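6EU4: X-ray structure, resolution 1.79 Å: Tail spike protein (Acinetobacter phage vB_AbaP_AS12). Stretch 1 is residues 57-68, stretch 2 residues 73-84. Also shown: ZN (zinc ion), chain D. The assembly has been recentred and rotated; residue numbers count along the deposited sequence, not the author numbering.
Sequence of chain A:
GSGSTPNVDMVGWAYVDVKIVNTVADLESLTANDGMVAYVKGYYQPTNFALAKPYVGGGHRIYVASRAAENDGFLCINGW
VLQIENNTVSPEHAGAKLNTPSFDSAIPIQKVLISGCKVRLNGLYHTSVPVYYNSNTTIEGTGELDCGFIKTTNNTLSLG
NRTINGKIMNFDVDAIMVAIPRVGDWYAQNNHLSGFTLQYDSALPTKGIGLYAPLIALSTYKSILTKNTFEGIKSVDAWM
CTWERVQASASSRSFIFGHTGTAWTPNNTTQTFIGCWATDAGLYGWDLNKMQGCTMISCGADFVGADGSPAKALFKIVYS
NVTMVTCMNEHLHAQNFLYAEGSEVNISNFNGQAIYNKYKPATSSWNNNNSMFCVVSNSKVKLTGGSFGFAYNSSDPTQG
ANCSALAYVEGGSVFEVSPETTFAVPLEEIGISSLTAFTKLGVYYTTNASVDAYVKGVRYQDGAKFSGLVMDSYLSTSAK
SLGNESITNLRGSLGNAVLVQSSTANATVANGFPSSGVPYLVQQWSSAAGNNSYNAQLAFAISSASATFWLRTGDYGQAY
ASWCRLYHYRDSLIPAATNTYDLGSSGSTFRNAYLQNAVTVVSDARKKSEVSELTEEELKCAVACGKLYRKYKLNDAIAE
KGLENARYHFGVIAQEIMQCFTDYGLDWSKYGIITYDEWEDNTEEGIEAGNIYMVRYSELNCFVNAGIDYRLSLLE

Stretch 1, residues 57-68: GGGHRIYVASRA
Stretch 2, residues 73-84: GFLCINGWVLQI

The two stretches pair as antiparallel strands, the N-to-C directions of the strand running through Arg61, Ile62 and Tyr63 and the strand running through Trp80, Val81 and Leu82 lying 140° apart with a closest axial approach of 4.3 Å. Register is set by Ile62 opposite Val81, a hydrogen-bonded pair with CA atoms 5.2 Å apart, flanked by the non-hydrogen-bonded pairs Arg61 with Leu82 (CA-CA 4.6 Å) and Tyr63 with Trp80 (CA-CA 4.3 Å). Arg61, Tyr63, Trp80 and Leu82 therefore share one face; Ile62 and Val81 occupy the other.

Four backbone bonds fix this register. Ile62 satisfies both its groups against Val81: Ile62 N donates to Val81 O at 3.0 Å (157°), and Val81 N to Ile62 O at 2.9 Å (176°). Gln83 N donates to His60 O at 2.9 Å (165°), and Val64 N to Gly79 O at 2.8 Å (163°). Beyond the last pair, a type I' turn runs from Ile77 to Trp80, with Asn78 at phi/psi 52/43 and Gly79 at 90/-12; Ile77 N to Trp80 O and Trp80 N to Ile77 O, both 3.0 Å, close it. An ideal CB on Gly79 would lie 2.9 Å from both Tyr63 CE1 and Ala68 CA, a clash with each.

Arg61 (chi1 to chi3 m, t, t; chi4 -117°) extends its guanidinium across stretch 2 to backbone carbonyls. NH1 donates to Trp80 O at 2.9 Å (150°) and to Phe74 O at 2.9 Å (142°); NH2 donates to the same Phe74 O at 2.8 Å (146°). Trp80 O thus accepts from both Arg61 NH1 and Ile77 N. Leu82 CB covers one guanidinium face and Ile77 CD1 the opposite one, so apolar groups sandwich the charged plane while its edge meets the carbonyls.

On the same face, Tyr63 (chi1 t, chi2 59°) meets Trp80 (chi1 m, chi2 91°). Tyr63 CB sits 3.5 Å from the centroid of the Trp80 six-membered ring, 3° off its normal, a CH-pi contact; the Tyr63 ring and the Trp80 five-membered ring are oblique, with centroids 4.8 Å apart and planes at 40°. Behind them, Val64 CG2 meets Val81 CG2 at 3.6 Å, both residues having chi1 t.

Water completes the polar network. Water 1 accepts from His60 N and donates to Gln83 O, both at 2.9 Å. Water 2 accepts from Arg67 NH1 at 3.0 Å and donates weakly to Leu75 O at 3.2 Å; Leu75 O also accepts Leu82 N at 2.9 Å. The CA-to-CB bond of His60 (chi1 m, chi2 85°) points sideways, and its NE2 binds zinc at 2.0 Å.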

ATOM      1  N   GLY A  57     -38.618 -11.022 -23.638  1.00 24.35           N
ATOM      2  CA  GLY A  57     -37.931 -11.636 -24.752  1.00 26.30           C
ATOM      3  C   GLY A  57     -38.507 -11.345 -26.118  1.00 25.20           C
ATOM      4  O   GLY A  57     -38.114 -12.009 -27.084  1.00 26.43           O
ATOM      5  N   GLY A  58     -39.420 -10.387 -26.240  1.00 26.71           N
ATOM      6  CA  GLY A  58     -39.978  -9.990 -27.520  1.00 29.39           C
ATOM      7  C   GLY A  58     -39.167  -8.899 -28.186  1.00 30.19           C
ATOM      8  O   GLY A  58     -37.945  -8.828 -28.050  1.00 33.22           O
ATOM      9  N   GLY A  59     -39.854  -8.027 -28.904  1.00 30.39           N
ATOM     10  CA  GLY A  59     -39.224  -6.889 -29.539  1.00 29.91           C
ATOM     11  C   GLY A  59     -39.581  -6.817 -31.004  1.00 28.61           C
ATOM     12  O   GLY A  59     -40.253  -7.688 -31.554  1.00 27.08           O
ATOM     13  N   HIS A  60     -39.121  -5.740 -31.640  1.00 25.12           N
ATOM     14  CA  HIS A  60     -39.405  -5.531 -33.054  1.00 27.91           C
ATOM     15  C   HIS A  60     -38.577  -6.482 -33.906  1.00 27.48           C
ATOM     16  O   HIS A  60     -37.425  -6.799 -33.580  1.00 25.37           O
ATOM     17  CB  HIS A  60     -39.106  -4.087 -33.467  1.00 33.65           C
ATOM     18  CG  HIS A  60     -39.952  -3.065 -32.773  1.00 40.49           C
ATOM     19  ND1 HIS A  60     -39.624  -2.549 -31.538  1.00 43.11           N
ATOM     20  CD2 HIS A  60     -41.109  -2.464 -33.137  1.00 43.83           C
ATOM     21  CE1 HIS A  60     -40.543  -1.674 -31.172  1.00 44.04           C
ATOM     22  NE2 HIS A  60     -41.452  -1.600 -32.125  1.00 45.20           N
ATOM     23  N   ARG A  61     -39.179  -6.948 -34.995  1.00 27.89           N
ATOM     24  CA  ARG A  61     -38.482  -7.744 -35.994  1.00 28.07           C
ATOM     25  C   ARG A  61     -38.811  -7.224 -37.380  1.00 27.54           C
ATOM     26  O   ARG A  61     -39.894  -6.678 -37.620  1.00 29.58           O
ATOM     27  CB  ARG A  61     -38.846  -9.222 -35.884  1.00 30.91           C
ATOM     28  CG  ARG A  61     -38.385  -9.820 -34.566  1.00 30.92           C
ATOM     29  CD  ARG A  61     -38.310 -11.319 -34.582  1.00 30.86           C
ATOM     30  NE  ARG A  61     -37.712 -11.806 -33.337  1.00 29.03           N
ATOM     31  CZ  ARG A  61     -36.569 -12.473 -33.242  1.00 26.15           C
ATOM     32  NH1 ARG A  61     -35.850 -12.768 -34.313  1.00 26.41           N
ATOM     33  NH2 ARG A  61     -36.141 -12.858 -32.056  1.00 27.79           N
ATOM     34  N   ILE A  62     -37.858  -7.391 -38.289  1.00 28.81           N
ATOM     35  CA  ILE A  62     -38.020  -6.999 -39.683  1.00 29.50           C
ATOM     36  C   ILE A  62     -37.794  -8.224 -40.548  1.00 29.64           C
ATOM     37  O   ILE A  62     -36.778  -8.915 -40.405  1.00 30.79           O
ATOM     38  CB  ILE A  62     -37.050  -5.872 -40.077  1.00 30.34           C
ATOM     39  CG1 ILE A  62     -37.266  -4.653 -39.177  1.00 32.62           C
ATOM     40  CG2 ILE A  62     -37.247  -5.509 -41.547  1.00 30.87           C
ATOM     41  CD1 ILE A  62     -36.245  -3.533 -39.386  1.00 34.84           C
ATOM     42  N   TYR A  63     -38.722  -8.478 -41.458  1.00 33.25           N
ATOM     43  CA  TYR A  63     -38.631  -9.651 -42.315  1.00 34.27           C
ATOM     44  C   TYR A  63     -37.597  -9.437 -43.417  1.00 34.43           C
ATOM     45  O   TYR A  63     -37.652  -8.445 -44.149  1.00 35.93           O
ATOM     46  CB  TYR A  63     -39.998  -9.961 -42.915  1.00 35.01           C
ATOM     47  CG  TYR A  63     -40.003 -11.228 -43.727  1.00 37.36           C
ATOM     48  CD1 TYR A  63     -39.649 -12.438 -43.147  1.00 37.33           C
ATOM     49  CD2 TYR A  63     -40.357 -11.218 -45.072  1.00 40.59           C
ATOM     50  CE1 TYR A  63     -39.646 -13.604 -43.879  1.00 39.10           C
ATOM     51  CE2 TYR A  63     -40.359 -12.383 -45.813  1.00 41.36           C
ATOM     52  CZ  TYR A  63     -40.003 -13.572 -45.207  1.00 40.75           C
ATOM     53  OH  TYR A  63     -39.994 -14.735 -45.925  1.00 41.10           O
ATOM     54  N   VAL A  64     -36.638 -10.355 -43.510  1.00 33.04           N
ATOM     55  CA  VAL A  64     -35.610 -10.345 -44.551  1.00 33.65           C
ATOM     56  C   VAL A  64     -35.849 -11.579 -45.418  1.00 36.16           C
ATOM     57  O   VAL A  64     -35.400 -12.682 -45.083  1.00 35.39           O
ATOM     58  CB  VAL A  64     -34.196 -10.341 -43.964  1.00 34.92           C
ATOM     59  CG1 VAL A  64     -33.157 -10.328 -45.075  1.00 37.67           C
ATOM     60  CG2 VAL A  64     -34.003  -9.152 -43.036  1.00 33.32           C
ATOM     61  N   ALA A  65     -36.533 -11.382 -46.553  1.00 39.03           N
ATOM     62  CA  ALA A  65     -37.022 -12.509 -47.351  1.00 39.31           C
ATOM     63  C   ALA A  65     -35.895 -13.441 -47.782  1.00 38.95           C
ATOM     64  O   ALA A  65     -36.083 -14.662 -47.850  1.00 38.58           O
ATOM     65  CB  ALA A  65     -37.771 -11.999 -48.580  1.00 41.04           C
ATOM     66  N   SER A  66     -34.723 -12.890 -48.100  1.00 38.83           N
ATOM     67  CA  SER A  66     -33.610 -13.723 -48.538  1.00 41.50           C
ATOM     68  C   SER A  66     -33.097 -14.648 -47.442  1.00 40.70           C
ATOM     69  O   SER A  66     -32.276 -15.528 -47.728  1.00 39.61           O
ATOM     70  CB  SER A  66     -32.464 -12.841 -49.035  1.00 42.23           C
ATOM     71  OG  SER A  66     -31.929 -12.077 -47.975  1.00 42.11           O
ATOM     72  N   ARG A  67     -33.542 -14.466 -46.197  1.00 37.23           N
ATOM     73  CA  ARG A  67     -33.141 -15.329 -45.094  1.00 35.52           C
ATOM     74  C   ARG A  67     -34.322 -16.114 -44.529  1.00 34.90           C
ATOM     75  O   ARG A  67     -34.259 -16.598 -43.391  1.00 34.14           O
ATOM     76  CB  ARG A  67     -32.470 -14.489 -44.007  1.00 33.50           C
ATOM     77  CG  ARG A  67     -31.241 -13.731 -44.511  1.00 35.91           C
ATOM     78  CD  ARG A  67     -30.576 -12.970 -43.390  1.00 36.56           C
ATOM     79  NE  ARG A  67     -30.153 -13.879 -42.333  1.00 37.75           N
ATOM     80  CZ  ARG A  67     -29.755 -13.488 -41.126  1.00 40.00           C
ATOM     81  NH1 ARG A  67     -29.719 -12.202 -40.832  1.00 39.77           N
ATOM     82  NH2 ARG A  67     -29.390 -14.383 -40.214  1.00 40.97           N
ATOM     83  N   ALA A  68     -35.391 -16.265 -45.317  1.00 37.05           N
ATOM     84  CA  ALA A  68     -36.622 -16.875 -44.826  1.00 37.93           C
ATOM     85  C   ALA A  68     -36.391 -18.278 -44.291  1.00 37.66           C
ATOM     86  O   ALA A  68     -37.117 -18.724 -43.396  1.00 38.13           O
ATOM     87  CB  ALA A  68     -37.672 -16.909 -45.940  1.00 40.78           C
ATOM     88  N   GLY A  73     -33.452 -19.302 -33.701  1.00 27.84           N
ATOM     89  CA  GLY A  73     -34.151 -19.109 -32.446  1.00 25.86           C
ATOM     90  C   GLY A  73     -33.817 -17.835 -31.714  1.00 26.65           C
ATOM     91  O   GLY A  73     -34.191 -17.695 -30.541  1.00 27.21           O
ATOM     92  N   PHE A  74     -33.127 -16.898 -32.363  1.00 26.36           N
ATOM     93  CA  PHE A  74     -32.643 -15.708 -31.676  1.00 25.04           C
ATOM     94  C   PHE A  74     -32.617 -14.528 -32.652  1.00 25.07           C
ATOM     95  O   PHE A  74     -33.646 -13.866 -32.828  1.00 25.95           O
ATOM     96  CB  PHE A  74     -31.283 -16.029 -31.046  1.00 24.50           C
ATOM     97  CG  PHE A  74     -30.576 -14.855 -30.439  1.00 23.63           C
ATOM     98  CD1 PHE A  74     -31.279 -13.788 -29.895  1.00 23.33           C
ATOM     99  CD2 PHE A  74     -29.193 -14.821 -30.414  1.00 24.30           C
ATOM    100  CE1 PHE A  74     -30.610 -12.702 -29.357  1.00 23.47           C
ATOM    101  CE2 PHE A  74     -28.517 -13.741 -29.871  1.00 24.01           C
ATOM    102  CZ  PHE A  74     -29.230 -12.678 -29.339  1.00 24.14           C
ATOM    103  N   LEU A  75     -31.492 -14.257 -33.327  1.00 25.93           N
ATOM    104  CA  LEU A  75     -31.437 -13.056 -34.161  1.00 27.71           C
ATOM    105  C   LEU A  75     -32.215 -13.175 -35.467  1.00 28.10           C
ATOM    106  O   LEU A  75     -32.593 -12.145 -36.038  1.00 28.50           O
ATOM    107  CB  LEU A  75     -29.988 -12.686 -34.479  1.00 28.39           C
ATOM    108  CG  LEU A  75     -29.167 -12.207 -33.274  1.00 30.15           C
ATOM    109  CD1 LEU A  75     -27.810 -11.761 -33.732  1.00 31.92           C
ATOM    110  CD2 LEU A  75     -29.841 -11.076 -32.511  1.00 30.73           C
ATOM    111  N   CYS A  76     -32.458 -14.380 -35.970  1.00 28.01           N
ATOM    112  CA  CYS A  76     -33.168 -14.528 -37.237  1.00 29.86           C
ATOM    113  C   CYS A  76     -34.064 -15.756 -37.143  1.00 29.38           C
ATOM    114  O   CYS A  76     -33.569 -16.885 -37.101  1.00 27.93           O
ATOM    115  CB  CYS A  76     -32.190 -14.641 -38.405  1.00 30.03           C
ATOM    116  SG  CYS A  76     -33.014 -14.805 -40.013  1.00 31.61           S
ATOM    117  N   ILE A  77     -35.372 -15.532 -37.098  1.00 27.83           N
ATOM    118  CA  ILE A  77     -36.349 -16.598 -36.907  1.00 29.04           C
ATOM    119  C   ILE A  77     -37.232 -16.605 -38.150  1.00 29.27           C
ATOM    120  O   ILE A  77     -38.087 -15.728 -38.332  1.00 29.78           O
ATOM    121  CB  ILE A  77     -37.157 -16.423 -35.616  1.00 28.17           C
ATOM    122  CG1 ILE A  77     -36.193 -16.484 -34.410  1.00 28.71           C
ATOM    123  CG2 ILE A  77     -38.258 -17.496 -35.523  1.00 31.55           C
ATOM    124  CD1 ILE A  77     -36.821 -16.163 -33.039  1.00 28.25           C
ATOM    125  N   ASN A  78     -36.993 -17.581 -39.024  1.00 30.24           N
ATOM    126  CA  ASN A  78     -37.684 -17.691 -40.311  1.00 33.54           C
ATOM    127  C   ASN A  78     -37.615 -16.382 -41.097  1.00 34.64           C
ATOM    128  O   ASN A  78     -38.593 -15.940 -41.707  1.00 34.26           O
ATOM    129  CB  ASN A  78     -39.137 -18.133 -40.116  1.00 35.89           C
ATOM    130  CG  ASN A  78     -39.263 -19.348 -39.216  1.00 39.33           C
ATOM    131  OD1 ASN A  78     -39.939 -19.298 -38.186  1.00 42.54           O
ATOM    132  ND2 ASN A  78     -38.600 -20.439 -39.586  1.00 38.31           N
ATOM    133  N   GLY A  79     -36.435 -15.762 -41.094  1.00 34.38           N
ATOM    134  CA  GLY A  79     -36.212 -14.532 -41.820  1.00 32.87           C
ATOM    135  C   GLY A  79     -36.502 -13.268 -41.037  1.00 32.75           C
ATOM    136  O   GLY A  79     -36.138 -12.180 -41.499  1.00 32.67           O
ATOM    137  N   TRP A  80     -37.149 -13.375 -39.878  1.00 29.53           N
ATOM    138  CA  TRP A  80     -37.506 -12.215 -39.068  1.00 29.61           C
ATOM    139  C   TRP A  80     -36.322 -11.855 -38.175  1.00 27.34           C
ATOM    140  O   TRP A  80     -36.000 -12.581 -37.224  1.00 26.20           O
ATOM    141  CB  TRP A  80     -38.761 -12.506 -38.252  1.00 29.65           C
ATOM    142  CG  TRP A  80     -39.989 -12.584 -39.102  1.00 31.81           C
ATOM    143  CD1 TRP A  80     -40.506 -13.700 -39.691  1.00 32.72           C
ATOM    144  CD2 TRP A  80     -40.852 -11.500 -39.465  1.00 31.97           C
ATOM    145  NE1 TRP A  80     -41.636 -13.380 -40.396  1.00 34.62           N
ATOM    146  CE2 TRP A  80     -41.876 -12.037 -40.270  1.00 34.65           C
ATOM    147  CE3 TRP A  80     -40.863 -10.132 -39.183  1.00 31.53           C
ATOM    148  CZ2 TRP A  80     -42.890 -11.250 -40.815  1.00 36.12           C
ATOM    149  CZ3 TRP A  80     -41.884  -9.348 -39.720  1.00 32.61           C
ATOM    150  CH2 TRP A  80     -42.885  -9.915 -40.520  1.00 35.69           C
ATOM    151  N   VAL A  81     -35.689 -10.726 -38.470  1.00 29.22           N
ATOM    152  CA  VAL A  81     -34.457 -10.325 -37.796  1.00 28.29           C
ATOM    153  C   VAL A  81     -34.777  -9.438 -36.602  1.00 27.20           C
ATOM    154  O   VAL A  81     -35.544  -8.473 -36.708  1.00 27.67           O
ATOM    155  CB  VAL A  81     -33.511  -9.615 -38.778  1.00 30.18           C
ATOM    156  CG1 VAL A  81     -32.262  -9.122 -38.068  1.00 32.74           C
ATOM    157  CG2 VAL A  81     -33.129 -10.576 -39.891  1.00 30.16           C
ATOM    158  N   LEU A  82     -34.162  -9.752 -35.464  1.00 24.71           N
ATOM    159  CA  LEU A  82     -34.415  -9.007 -34.239  1.00 25.96           C
ATOM    160  C   LEU A  82     -33.810  -7.611 -34.307  1.00 26.57           C
ATOM    161  O   LEU A  82     -32.637  -7.444 -34.643  1.00 27.05           O
ATOM    162  CB  LEU A  82     -33.839  -9.761 -33.046  1.00 25.82           C
ATOM    163  CG  LEU A  82     -34.091  -9.120 -31.678  1.00 26.36           C
ATOM    164  CD1 LEU A  82     -35.593  -8.990 -31.396  1.00 27.92           C
ATOM    165  CD2 LEU A  82     -33.406  -9.941 -30.597  1.00 24.83           C
ATOM    166  N   GLN A  83     -34.607  -6.609 -33.965  1.00 27.18           N
ATOM    167  CA  GLN A  83     -34.140  -5.227 -33.911  1.00 27.28           C
ATOM    168  C   GLN A  83     -33.557  -4.990 -32.524  1.00 29.75           C
ATOM    169  O   GLN A  83     -34.290  -4.951 -31.537  1.00 33.00           O
ATOM    170  CB  GLN A  83     -35.285  -4.261 -34.203  1.00 28.37           C
ATOM    171  CG  GLN A  83     -35.777  -4.328 -35.617  1.00 33.09           C
ATOM    172  CD  GLN A  83     -34.737  -3.816 -36.575  1.00 39.60           C
ATOM    173  OE1 GLN A  83     -33.913  -4.585 -37.079  1.00 39.83           O
ATOM    174  NE2 GLN A  83     -34.749  -2.498 -36.818  1.00 44.47           N
ATOM    175  N   ILE A  84     -32.240  -4.848 -32.446  1.00 29.29           N
ATOM    176  CA  ILE A  84     -31.547  -4.706 -31.168  1.00 30.03           C
ATOM    177  C   ILE A  84     -31.312  -3.229 -30.907  1.00 30.31           C
ATOM    178  O   ILE A  84     -30.841  -2.499 -31.787  1.00 32.26           O
ATOM    179  CB  ILE A  84     -30.219  -5.475 -31.172  1.00 30.89           C
ATOM    180  CG1 ILE A  84     -30.474  -6.952 -31.476  1.00 33.73           C
ATOM    181  CG2 ILE A  84     -29.490  -5.300 -29.837  1.00 29.74           C
ATOM    182  CD1 ILE A  84     -29.209  -7.721 -31.709  1.00 35.61           C
TER
HETATM  183 ZN    ZN D 801     -42.468  -0.032 -31.375  1.00 34.65          ZN
HETATM  184  O   HOH W   1     -36.908  -4.230 -30.636  1.00 41.98           O
HETATM  185  O   HOH W   2     -29.952 -11.891 -37.834  1.00 28.20           O
HETATM  186  O   HOH W   3     -44.254  -0.085 -32.760  1.00 19.58           O